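Local coordinates for laccase (Botrytis aclada, PDB 3SQR), which oxidises phenolic substrates with molecular oxygen, which it reduces to water at its copper centres, and probably serves in the breakdown and detoxification of lignin-derived compounds, at residues A[52-57]-A[160-165]; A[265-270]-A[276-281]; A[285-290]-A[296-301]; A[309-314]-A[369-374]. All blocks are in the same frame, centred on the assembly; numbering follows the deposited sequence.

Contact 1 of 4, residues A[52-57]-A[160-165]; sequences YSIDTN and TQYGTT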
# COMPACT_ATOMS: atom_id res chain seq x y z
N TYR A 52 -4.82 -18.39 -20.51
CA TYR A 52 -3.73 -17.67 -19.85
C TYR A 52 -3.27 -18.46 -18.68
O TYR A 52 -3.88 -19.47 -18.31
CB TYR A 52 -4.23 -16.32 -19.40
CG TYR A 52 -4.91 -15.55 -20.48
CD1 TYR A 52 -4.18 -14.86 -21.45
CD2 TYR A 52 -6.30 -15.49 -20.56
CE1 TYR A 52 -4.81 -14.14 -22.44
CE2 TYR A 52 -6.94 -14.75 -21.56
CZ TYR A 52 -6.18 -14.09 -22.49
OH TYR A 52 -6.83 -13.33 -23.47
N SER A 53 -2.18 -18.02 -18.09
CA SER A 53 -1.63 -18.75 -17.01
C SER A 53 -0.71 -17.88 -16.26
O SER A 53 -0.48 -16.69 -16.59
CB SER A 53 -0.83 -19.95 -17.56
OG SER A 53 0.43 -19.53 -18.07
N ILE A 54 -0.08 -18.51 -15.29
CA ILE A 54 0.96 -17.91 -14.47
C ILE A 54 2.14 -17.48 -15.33
O ILE A 54 2.98 -16.70 -14.91
CB ILE A 54 1.36 -18.94 -13.37
CG1 ILE A 54 1.80 -18.23 -12.12
CG2 ILE A 54 2.38 -19.99 -13.93
CD1 ILE A 54 0.68 -17.44 -11.47
N ASP A 55 2.23 -18.05 -16.55
CA ASP A 55 3.34 -17.72 -17.43
C ASP A 55 3.02 -16.60 -18.42
O ASP A 55 3.90 -16.10 -19.18
CB ASP A 55 3.80 -18.99 -18.17
CG ASP A 55 4.39 -20.01 -17.23
OD1 ASP A 55 5.29 -19.66 -16.42
OD2 ASP A 55 3.95 -21.14 -17.32
N THR A 56 1.77 -16.15 -18.40
CA THR A 56 1.38 -15.04 -19.22
C THR A 56 2.07 -13.75 -18.79
O THR A 56 2.11 -13.45 -17.59
CB THR A 56 -0.14 -14.86 -19.20
OG1 THR A 56 -0.76 -16.08 -19.63
CG2 THR A 56 -0.58 -13.66 -20.09
N ASN A 57 2.61 -12.99 -19.74
CA ASN A 57 3.19 -11.71 -19.41
C ASN A 57 2.08 -10.69 -19.29
O ASN A 57 1.65 -10.11 -20.26
CB ASN A 57 4.26 -11.26 -20.41
CG ASN A 57 4.97 -9.99 -19.96
OD1 ASN A 57 4.35 -9.17 -19.33
ND2 ASN A 57 6.23 -9.79 -20.34
N THR A 160 -5.14 -5.06 -15.14
CA THR A 160 -4.29 -5.79 -16.07
C THR A 160 -3.24 -6.57 -15.26
O THR A 160 -2.16 -6.90 -15.71
CB THR A 160 -3.60 -4.78 -17.01
OG1 THR A 160 -2.78 -3.89 -16.24
CG2 THR A 160 -4.65 -3.96 -17.72
N GLN A 161 -3.59 -6.81 -13.99
CA GLN A 161 -2.75 -7.44 -12.99
C GLN A 161 -3.72 -8.32 -12.17
O GLN A 161 -4.93 -8.10 -12.17
CB GLN A 161 -2.12 -6.41 -12.04
CG GLN A 161 -1.14 -5.51 -12.69
CD GLN A 161 -0.97 -4.28 -11.90
OE1 GLN A 161 -1.82 -3.33 -12.00
NE2 GLN A 161 0.10 -4.22 -11.13
N TYR A 162 -3.13 -9.27 -11.45
CA TYR A 162 -3.89 -10.16 -10.58
C TYR A 162 -3.14 -10.37 -9.29
O TYR A 162 -1.91 -10.33 -9.21
CB TYR A 162 -4.28 -11.47 -11.30
CG TYR A 162 -3.10 -12.24 -11.79
CD1 TYR A 162 -2.47 -13.19 -10.96
CD2 TYR A 162 -2.57 -11.99 -13.05
CE1 TYR A 162 -1.33 -13.87 -11.42
CE2 TYR A 162 -1.44 -12.64 -13.49
CZ TYR A 162 -0.83 -13.59 -12.68
OH TYR A 162 0.26 -14.29 -13.10
N GLY A 163 -3.94 -10.52 -8.24
CA GLY A 163 -3.41 -10.78 -6.92
C GLY A 163 -4.10 -9.90 -5.88
O GLY A 163 -5.27 -9.57 -5.98
N THR A 164 -3.35 -9.62 -4.85
CA THR A 164 -3.81 -8.91 -3.68
C THR A 164 -3.32 -7.49 -3.64
O THR A 164 -2.13 -7.20 -3.65
CB THR A 164 -3.24 -9.61 -2.42
OG1 THR A 164 -3.66 -10.98 -2.42
CG2 THR A 164 -3.72 -8.93 -1.16
N THR A 165 -4.28 -6.61 -3.48
CA THR A 165 -3.94 -5.25 -3.17
C THR A 165 -5.06 -4.63 -2.37
O THR A 165 -5.89 -5.32 -1.77
CB THR A 165 -3.46 -4.43 -4.40
OG1 THR A 165 -2.80 -3.27 -3.90
CG2 THR A 165 -4.63 -4.08 -5.36
O HOH W 1 0.51 -14.31 -15.63
O HOH W 2 3.02 -15.03 -12.86
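Tyr162, just before strand 163-169 of the first cupredoxin-like domain, stretches to a type I beta turn running from Ser53 to Thr56 in the N-terminal region. Its CG lies between the backbone N and the carbonyl carbon (chi1 59°), a setting that goes with the ring pointing at the turn. Two waters do most of the joining, both gripping the phenol OH. Tyr162 OH donates to water 1 at 2.5 Å, and that water spends its own two hydrogens on carbonyls of the turn, Ser53 O at 2.8 Å and Thr56 O at 2.7 Å. Water 2 works in the reverse sense: it donates to Tyr162 OH and also to Ile54 O, so the hydroxyl is donor on one arm and acceptor on the other.

The apolar part is smaller. Ile54 crosses the tyrosine at about a right angle and sets its CD1 obliquely against the ring, 4.1 Å from Tyr162 CE1. Pro294 of strand 293-300 touches both side chains, and Trp104 meets the tyrosine ring with its plane inclined.

What holds the turn in shape is a set of bonds within 52-57. Thr56 N closes it on Ser53 O, a carbonyl that therefore serves the backbone and water 1 together. Thr56 OG1 takes the N-H of Ser53, and Ser53 makes an ST turn: its OG accepts from Asp55 N at 2.8 Å, with an N-H...O angle of 155°.

Contact 2 of 4, residues A[265-270]-A[276-281]; sequences LRLINV and FEFAID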
# COMPACT_ATOMS: atom_id res chain seq x y z
N LEU A 265 -3.94 -16.98 2.21
CA LEU A 265 -4.11 -15.77 3.07
C LEU A 265 -3.44 -14.63 2.35
O LEU A 265 -2.33 -14.75 1.88
CB LEU A 265 -3.41 -15.93 4.40
CG LEU A 265 -4.01 -16.90 5.43
CD1 LEU A 265 -4.35 -18.28 4.88
CD2 LEU A 265 -3.09 -16.91 6.68
N ARG A 266 -4.07 -13.47 2.40
CA ARG A 266 -3.58 -12.32 1.62
C ARG A 266 -3.27 -11.24 2.61
O ARG A 266 -4.17 -10.65 3.17
CB ARG A 266 -4.64 -11.92 0.62
CG ARG A 266 -5.09 -13.02 -0.34
CD ARG A 266 -6.24 -12.51 -1.15
NE ARG A 266 -6.74 -13.41 -2.15
CZ ARG A 266 -6.43 -13.39 -3.45
NH1 ARG A 266 -5.52 -12.56 -3.90
NH2 ARG A 266 -7.00 -14.25 -4.28
N LEU A 267 -1.99 -11.06 2.87
CA LEU A 267 -1.52 -10.26 3.94
C LEU A 267 -1.20 -8.87 3.43
O LEU A 267 -0.49 -8.72 2.44
CB LEU A 267 -0.29 -10.86 4.57
CG LEU A 267 -0.50 -12.33 5.02
CD1 LEU A 267 0.84 -12.99 5.39
CD2 LEU A 267 -1.52 -12.39 6.15
N ILE A 268 -1.72 -7.88 4.14
CA ILE A 268 -1.47 -6.45 3.82
C ILE A 268 -1.17 -5.68 5.04
O ILE A 268 -1.95 -5.66 5.99
CB ILE A 268 -2.62 -5.78 3.08
CG1 ILE A 268 -3.24 -6.72 2.04
CG2 ILE A 268 -2.13 -4.36 2.45
CD1 ILE A 268 -4.25 -6.07 1.16
N ASN A 269 -0.05 -4.95 5.01
CA ASN A 269 0.26 -4.01 6.08
C ASN A 269 -0.27 -2.62 5.64
O ASN A 269 0.21 -2.06 4.70
CB ASN A 269 1.77 -4.00 6.38
CG ASN A 269 2.21 -2.94 7.37
OD1 ASN A 269 1.46 -2.05 7.84
ND2 ASN A 269 3.55 -2.99 7.66
N VAL A 270 -1.22 -2.12 6.38
CA VAL A 270 -1.92 -0.87 6.06
C VAL A 270 -1.88 0.12 7.20
O VAL A 270 -2.69 1.06 7.26
CB VAL A 270 -3.39 -1.14 5.64
CG1 VAL A 270 -3.40 -2.04 4.40
CG2 VAL A 270 -4.24 -1.69 6.82
N PHE A 276 5.49 -5.20 10.42
CA PHE A 276 5.04 -6.50 10.88
C PHE A 276 5.98 -7.58 10.43
O PHE A 276 6.67 -7.47 9.44
CB PHE A 276 3.57 -6.83 10.49
CG PHE A 276 2.57 -5.89 11.10
CD1 PHE A 276 2.15 -6.02 12.41
CD2 PHE A 276 2.07 -4.83 10.35
CE1 PHE A 276 1.26 -5.17 12.97
CE2 PHE A 276 1.18 -3.96 10.90
CZ PHE A 276 0.79 -4.12 12.25
N GLU A 277 5.98 -8.67 11.19
CA GLU A 277 6.69 -9.89 10.85
C GLU A 277 5.74 -11.06 11.11
O GLU A 277 5.82 -11.79 12.12
CB GLU A 277 8.03 -9.99 11.61
CG GLU A 277 8.90 -11.09 11.00
CD GLU A 277 10.21 -11.32 11.73
OE1 GLU A 277 10.62 -10.35 12.42
OE2 GLU A 277 10.77 -12.49 11.58
N PHE A 278 4.79 -11.22 10.20
CA PHE A 278 3.67 -12.06 10.40
C PHE A 278 4.08 -13.52 10.57
O PHE A 278 4.93 -14.02 9.81
CB PHE A 278 2.72 -11.91 9.18
CG PHE A 278 1.49 -12.70 9.28
CD1 PHE A 278 0.37 -12.24 9.94
CD2 PHE A 278 1.42 -13.97 8.70
CE1 PHE A 278 -0.77 -13.00 10.02
CE2 PHE A 278 0.22 -14.73 8.75
CZ PHE A 278 -0.84 -14.25 9.43
N ALA A 279 3.39 -14.20 11.49
CA ALA A 279 3.71 -15.62 11.76
C ALA A 279 2.46 -16.25 12.31
O ALA A 279 1.61 -15.56 12.89
CB ALA A 279 4.89 -15.72 12.75
N ILE A 280 2.32 -17.56 12.09
CA ILE A 280 1.24 -18.35 12.68
C ILE A 280 1.99 -19.47 13.41
O ILE A 280 2.70 -20.23 12.77
CB ILE A 280 0.30 -18.93 11.65
CG1 ILE A 280 -0.32 -17.81 10.80
CG2 ILE A 280 -0.79 -19.81 12.31
CD1 ILE A 280 -1.19 -18.35 9.64
N ASP A 281 1.90 -19.50 14.71
CA ASP A 281 2.64 -20.49 15.47
C ASP A 281 2.42 -21.88 14.92
O ASP A 281 1.30 -22.30 14.62
CB ASP A 281 2.21 -20.49 16.93
CG ASP A 281 2.56 -19.24 17.66
OD1 ASP A 281 3.22 -18.32 17.10
OD2 ASP A 281 2.15 -19.17 18.84
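Phe278 holds its CG anti to the backbone N (chi1 -178°), while Leu267 turns its CG anti to the carbonyl carbon (chi1 -54°); these settings lay the leucine methyls on the phenyl ring in the core of a beta sandwich, that of the second cupredoxin-like domain. Strands 262-269 and 276-280 follow one another in the chain but belong to different sheets. Their segment axes pass 9.3 Å apart and run nearly antiparallel, so side chains alone fill the gap between them.

Leu267 CD2 sits over the middle of the Phe278 ring, a CH-pi contact with 3.9 Å from the methyl carbon to the ring centroid, and the two side chains cross at roughly a right angle. The other methyl, CD1, lies nearer the rim, 3.5 Å from Phe278 CD2. Leu303 and Ile305 pack on the same leucine.

Toward one end, Asn269 meets Phe276 differently: its CG is at the ring edge, near the ring plane, 3.5 Å from Phe276 CD2, and the amide is turned 74° from the ring. Hydrogen bonds from ND2 to Ile305 O and Ser274 O hold that amide in place; the Asn269 side chain lies about 10 Å from a copper ion. Toward the other end, Leu265 and Ile280 reach for each other tip to tip, with Leu265 CD2 and Ile280 CD1 3.8 Å apart.

Contact 3 of 4, residues A[285-290]-A[296-301]; sequences LTVIAN and VPYTTD. With MAN (alpha-D-mannopyranose), chain L.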
# COMPACT_ATOMS: atom_id res chain seq x y z
N LEU A 285 4.55 -20.80 6.33
CA LEU A 285 3.98 -19.99 5.28
C LEU A 285 4.68 -20.31 3.98
O LEU A 285 5.90 -20.19 3.93
CB LEU A 285 4.16 -18.52 5.61
CG LEU A 285 3.77 -18.01 7.00
CD1 LEU A 285 4.12 -16.50 7.09
CD2 LEU A 285 2.29 -18.20 7.36
N THR A 286 3.95 -20.65 2.94
CA THR A 286 4.50 -20.74 1.61
C THR A 286 4.14 -19.44 0.86
O THR A 286 3.00 -19.21 0.52
CB THR A 286 3.98 -21.89 0.86
OG1 THR A 286 4.40 -23.09 1.54
CG2 THR A 286 4.57 -21.93 -0.54
N VAL A 287 5.15 -18.63 0.66
CA VAL A 287 4.98 -17.31 0.07
C VAL A 287 4.87 -17.47 -1.46
O VAL A 287 5.78 -18.01 -2.11
CB VAL A 287 6.09 -16.41 0.44
CG1 VAL A 287 5.71 -14.88 0.04
CG2 VAL A 287 6.47 -16.44 1.92
N ILE A 288 3.76 -17.02 -2.02
CA ILE A 288 3.49 -17.19 -3.44
C ILE A 288 3.35 -15.93 -4.27
O ILE A 288 3.26 -16.01 -5.47
CB ILE A 288 2.30 -18.10 -3.71
CG1 ILE A 288 0.97 -17.62 -3.12
CG2 ILE A 288 2.59 -19.55 -3.11
CD1 ILE A 288 -0.20 -18.10 -3.92
N ALA A 289 3.32 -14.76 -3.62
CA ALA A 289 3.31 -13.52 -4.37
C ALA A 289 3.76 -12.46 -3.47
O ALA A 289 3.58 -12.53 -2.24
CB ALA A 289 1.90 -13.17 -4.90
N ASN A 290 4.38 -11.46 -4.08
CA ASN A 290 4.64 -10.26 -3.40
C ASN A 290 3.97 -9.11 -4.14
O ASN A 290 4.01 -9.05 -5.33
CB ASN A 290 6.13 -10.04 -3.13
CG ASN A 290 7.04 -9.94 -4.37
OD1 ASN A 290 6.64 -9.63 -5.53
ND2 ASN A 290 8.29 -10.09 -4.10
N VAL A 296 8.18 -17.39 -7.31
CA VAL A 296 8.50 -18.80 -7.06
C VAL A 296 8.27 -19.06 -5.59
O VAL A 296 8.87 -18.41 -4.76
CB VAL A 296 9.95 -19.06 -7.46
CG1 VAL A 296 10.33 -20.58 -7.16
CG2 VAL A 296 10.07 -18.74 -8.89
N PRO A 297 7.46 -20.07 -5.26
CA PRO A 297 7.16 -20.26 -3.84
C PRO A 297 8.39 -20.55 -2.97
O PRO A 297 9.30 -21.27 -3.40
CB PRO A 297 6.21 -21.44 -3.84
CG PRO A 297 5.56 -21.42 -5.22
CD PRO A 297 6.63 -20.93 -6.12
N TYR A 298 8.42 -19.98 -1.77
CA TYR A 298 9.39 -20.29 -0.76
C TYR A 298 8.70 -20.37 0.59
O TYR A 298 7.59 -19.83 0.80
CB TYR A 298 10.56 -19.33 -0.74
CG TYR A 298 10.28 -17.98 -0.08
CD1 TYR A 298 9.70 -16.96 -0.80
CD2 TYR A 298 10.62 -17.76 1.24
CE1 TYR A 298 9.48 -15.73 -0.21
CE2 TYR A 298 10.40 -16.51 1.84
CZ TYR A 298 9.84 -15.50 1.06
OH TYR A 298 9.60 -14.26 1.58
N THR A 299 9.30 -21.13 1.49
CA THR A 299 8.70 -21.32 2.80
C THR A 299 9.44 -20.50 3.83
O THR A 299 10.66 -20.28 3.77
CB THR A 299 8.67 -22.81 3.19
OG1 THR A 299 9.98 -23.35 3.06
CG2 THR A 299 7.71 -23.57 2.33
N THR A 300 8.68 -19.99 4.78
CA THR A 300 9.22 -19.18 5.82
C THR A 300 8.33 -19.35 7.04
O THR A 300 7.14 -19.60 6.91
CB THR A 300 9.33 -17.68 5.38
OG1 THR A 300 10.07 -16.99 6.37
CG2 THR A 300 7.88 -17.04 5.19
N ASP A 301 8.92 -19.21 8.22
CA ASP A 301 8.15 -19.23 9.47
C ASP A 301 7.57 -17.87 9.85
O ASP A 301 6.61 -17.80 10.63
CB ASP A 301 9.05 -19.68 10.65
CG ASP A 301 9.41 -21.14 10.57
OD1 ASP A 301 8.54 -21.97 10.18
OD2 ASP A 301 10.58 -21.44 10.91
C1 MAN L . 14.12 -16.80 0.94
C2 MAN L . 14.42 -17.11 2.40
C3 MAN L . 15.84 -16.71 2.78
C4 MAN L . 16.83 -17.35 1.81
C5 MAN L . 16.45 -16.97 0.38
C6 MAN L . 17.38 -17.66 -0.63
O2 MAN L . 14.18 -18.50 2.60
O3 MAN L . 16.06 -17.02 4.16
O4 MAN L . 18.11 -16.86 2.08
O5 MAN L . 15.12 -17.36 0.08
O6 MAN L . 17.18 -19.07 -0.48
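The ring of Tyr298 has Val287 over one face, and a mannose of an attached glycan approaches obliquely from the other side. Val287 CG2, offset toward the rim, makes a CH-pi contact of 3.9 Å to the ring centroid; the sugar brings its C1 to 3.6 Å from Tyr298 CD2. With CG between the backbone N and the carbonyl carbon (chi1 78°), the ring runs alongside Val287. Its hydroxyl is hydrogen-bonded to Glu371 OE1.

The backbones form an antiparallel hairpin ladder. Leu285 and Thr300 are a hydrogen-bonded pair, Leu285 N to Thr300 O and Thr300 N to Leu285 O both 2.9 Å. In the Val287-Tyr298 pair, Val287 N to Tyr298 O is short at 2.7 Å, whereas Tyr298 N to Val287 O is weak. Between them Thr286 and Thr299 make a non-hydrogen-bonded pair, side chains alongside each other on the opposite sheet face. On the sheet face that carries Tyr298 and Val287, Thr300 CG2 touches Val287 CG2.

Strand 293-300 is the outermost of its sheet within the chain. Strand 285-290 lies between it and strand 310-316, where Ile288 and Ala289 together face Asp312 as a classic beta bulge, while Leu303 of strand 303-305 packs against Leu285 and Tyr298.

Contact 4 of 4, residues A[309-314]-A[369-374]; sequences QRYDVI and EDEPVA. With MAN (alpha-D-mannopyranose), chain L.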
# COMPACT_ATOMS: atom_id res chain seq x y z
N GLN A 309 3.00 -3.06 1.45
CA GLN A 309 3.34 -4.36 0.93
C GLN A 309 2.23 -5.40 1.15
O GLN A 309 1.50 -5.33 2.16
CB GLN A 309 4.62 -4.88 1.54
CG GLN A 309 5.81 -4.16 1.09
CD GLN A 309 7.11 -4.82 1.48
OE1 GLN A 309 7.20 -5.40 2.56
NE2 GLN A 309 8.14 -4.64 0.67
N ARG A 310 2.14 -6.36 0.20
CA ARG A 310 1.24 -7.47 0.25
C ARG A 310 2.07 -8.67 0.08
O ARG A 310 3.08 -8.60 -0.59
CB ARG A 310 0.14 -7.47 -0.84
CG ARG A 310 -0.85 -6.36 -0.66
CD ARG A 310 -0.35 -5.07 -1.20
NE ARG A 310 -0.33 -5.11 -2.64
CZ ARG A 310 0.44 -4.35 -3.42
NH1 ARG A 310 1.35 -3.54 -2.92
NH2 ARG A 310 0.31 -4.45 -4.74
N TYR A 311 1.63 -9.74 0.71
CA TYR A 311 2.12 -11.07 0.38
C TYR A 311 0.96 -11.98 0.32
O TYR A 311 0.03 -11.92 1.17
CB TYR A 311 3.10 -11.55 1.43
CG TYR A 311 4.45 -10.92 1.35
CD1 TYR A 311 5.40 -11.38 0.45
CD2 TYR A 311 4.77 -9.83 2.14
CE1 TYR A 311 6.64 -10.81 0.39
CE2 TYR A 311 6.02 -9.26 2.10
CZ TYR A 311 6.95 -9.74 1.22
OH TYR A 311 8.16 -9.20 1.17
N ASP A 312 1.04 -12.94 -0.58
CA ASP A 312 0.08 -14.00 -0.63
C ASP A 312 0.89 -15.21 -0.13
O ASP A 312 2.02 -15.44 -0.57
CB ASP A 312 -0.43 -14.32 -2.01
CG ASP A 312 -1.41 -13.31 -2.53
OD1 ASP A 312 -0.93 -12.26 -2.91
OD2 ASP A 312 -2.64 -13.56 -2.58
N VAL A 313 0.29 -15.89 0.83
CA VAL A 313 0.86 -17.14 1.36
C VAL A 313 -0.17 -18.25 1.37
O VAL A 313 -1.34 -18.06 1.53
CB VAL A 313 1.45 -16.92 2.78
CG1 VAL A 313 2.45 -15.75 2.77
CG2 VAL A 313 0.27 -16.62 3.79
N ILE A 314 0.34 -19.47 1.24
CA ILE A 314 -0.49 -20.63 1.33
C ILE A 314 -0.07 -21.30 2.63
O ILE A 314 1.13 -21.44 2.89
CB ILE A 314 -0.24 -21.61 0.20
CG1 ILE A 314 -0.62 -21.01 -1.14
CG2 ILE A 314 -1.13 -22.90 0.40
CD1 ILE A 314 -1.97 -20.43 -1.24
N GLU A 369 13.47 -4.86 8.15
CA GLU A 369 13.79 -5.20 6.77
C GLU A 369 12.57 -5.67 6.01
O GLU A 369 11.51 -6.03 6.59
CB GLU A 369 14.87 -6.29 6.73
CG GLU A 369 16.09 -5.82 7.46
CD GLU A 369 17.28 -6.70 7.27
OE1 GLU A 369 17.28 -7.60 6.41
OE2 GLU A 369 18.21 -6.49 8.06
N ASP A 370 12.76 -5.75 4.70
CA ASP A 370 11.86 -6.51 3.88
C ASP A 370 12.33 -7.97 3.91
O ASP A 370 13.43 -8.29 4.44
CB ASP A 370 11.85 -6.05 2.42
CG ASP A 370 11.20 -4.68 2.21
OD1 ASP A 370 10.53 -4.15 3.11
OD2 ASP A 370 11.27 -4.17 1.06
N GLU A 371 11.52 -8.83 3.30
CA GLU A 371 11.99 -10.20 3.02
C GLU A 371 13.27 -10.15 2.22
O GLU A 371 13.52 -9.22 1.45
CB GLU A 371 10.92 -11.05 2.33
CG GLU A 371 9.82 -11.51 3.23
CD GLU A 371 10.32 -12.50 4.24
OE1 GLU A 371 10.75 -13.56 3.82
OE2 GLU A 371 10.27 -12.20 5.45
N PRO A 372 14.12 -11.16 2.43
CA PRO A 372 15.42 -10.99 1.76
C PRO A 372 15.27 -11.01 0.23
O PRO A 372 14.52 -11.80 -0.30
CB PRO A 372 16.21 -12.23 2.23
CG PRO A 372 15.49 -12.80 3.36
CD PRO A 372 14.04 -12.37 3.26
N VAL A 373 16.05 -10.19 -0.48
CA VAL A 373 15.94 -10.18 -1.94
C VAL A 373 16.09 -11.54 -2.56
O VAL A 373 15.37 -11.88 -3.52
CB VAL A 373 16.89 -9.16 -2.60
CG1 VAL A 373 16.43 -7.72 -2.27
CG2 VAL A 373 18.35 -9.38 -2.17
N ALA A 374 16.98 -12.37 -2.00
CA ALA A 374 17.16 -13.72 -2.60
C ALA A 374 15.96 -14.63 -2.58
O ALA A 374 15.88 -15.57 -3.37
CB ALA A 374 18.38 -14.42 -1.99
C1 MAN L . 14.12 -16.80 0.94
C2 MAN L . 14.42 -17.11 2.40
C3 MAN L . 15.84 -16.71 2.78
C4 MAN L . 16.83 -17.35 1.81
C5 MAN L . 16.45 -16.97 0.38
C6 MAN L . 17.38 -17.66 -0.63
O2 MAN L . 14.18 -18.50 2.60
O3 MAN L . 16.06 -17.02 4.16
O4 MAN L . 18.11 -16.86 2.08
O5 MAN L . 15.12 -17.36 0.08
O6 MAN L . 17.18 -19.07 -0.48
O HOH W 3 8.86 -7.50 2.95
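Gln309 and Tyr311 meet Asp370 and Glu371 in a buried, water-centred polar cluster beside the join between the second and third cupredoxin-like domains, with the Gln309 side chain about 10 Å from a copper ion. Water 3 is the hub. It donates to Gln309 OE1 at 2.7 Å and accepts from Tyr311 OH at 2.6 Å and from the backbone Glu371 N at 3.0 Å. Relative to the tyrosine ring it lies at the edge, in the ring plane.

Gln309 runs extended beyond CG, which carries its amide to the Asp370 carboxylate; NE2 is 3.2 Å from Asp370 OD2, and the two planes are turned 41° from each other. Both groups have firmer partners: Gly306 N for Gln309 OE1, Val501 O for its NE2, and Ala503 N for Asp370 OD2. Glu371, bent at chi2 (-68°), brings its aliphatic part obliquely against the phenol oxygen, CB and CG each 3.5 Å from Tyr311 OH. The carboxylate, its plane at 90° to the Tyr311 ring, goes on to a salt bridge with Arg365 and a hydrogen bond with Tyr298.

With Val501 O accepting from NE2, and Gly306 N and water 3 donating to OE1, the orientation of the Gln309 amide is well determined. Tyr311 OH gives its proton to the water while Arg499 NH1 bonds to the same oxygen, a cationic neighbour that would be expected to polarise the phenol and strengthen its donation.

Overall arrangement
Along the chain the contacts open in numerical order. Contacts 2 and 3, and the strand of contact 4, lie in the second cupredoxin-like domain: centres of contacts 3 and 4 are about 7 Å apart, those of 2 and 4 about 10 Å. Strands 262-269, 310-316, 285-290 and 293-300 are successive neighbours in one sheet, so contact 4 starts from the strand between those of contacts 2 and 3, and contact 2 alone reaches across to the facing sheet. Contact 1 is set apart, its centre 17 to 22 Å from the others, yet Thr164 bonds to Arg266, Arg310 and Asp312, tying the first domain to the second. Loop 369-374, between strands 344-348 and 387-398, reaches residues of the third.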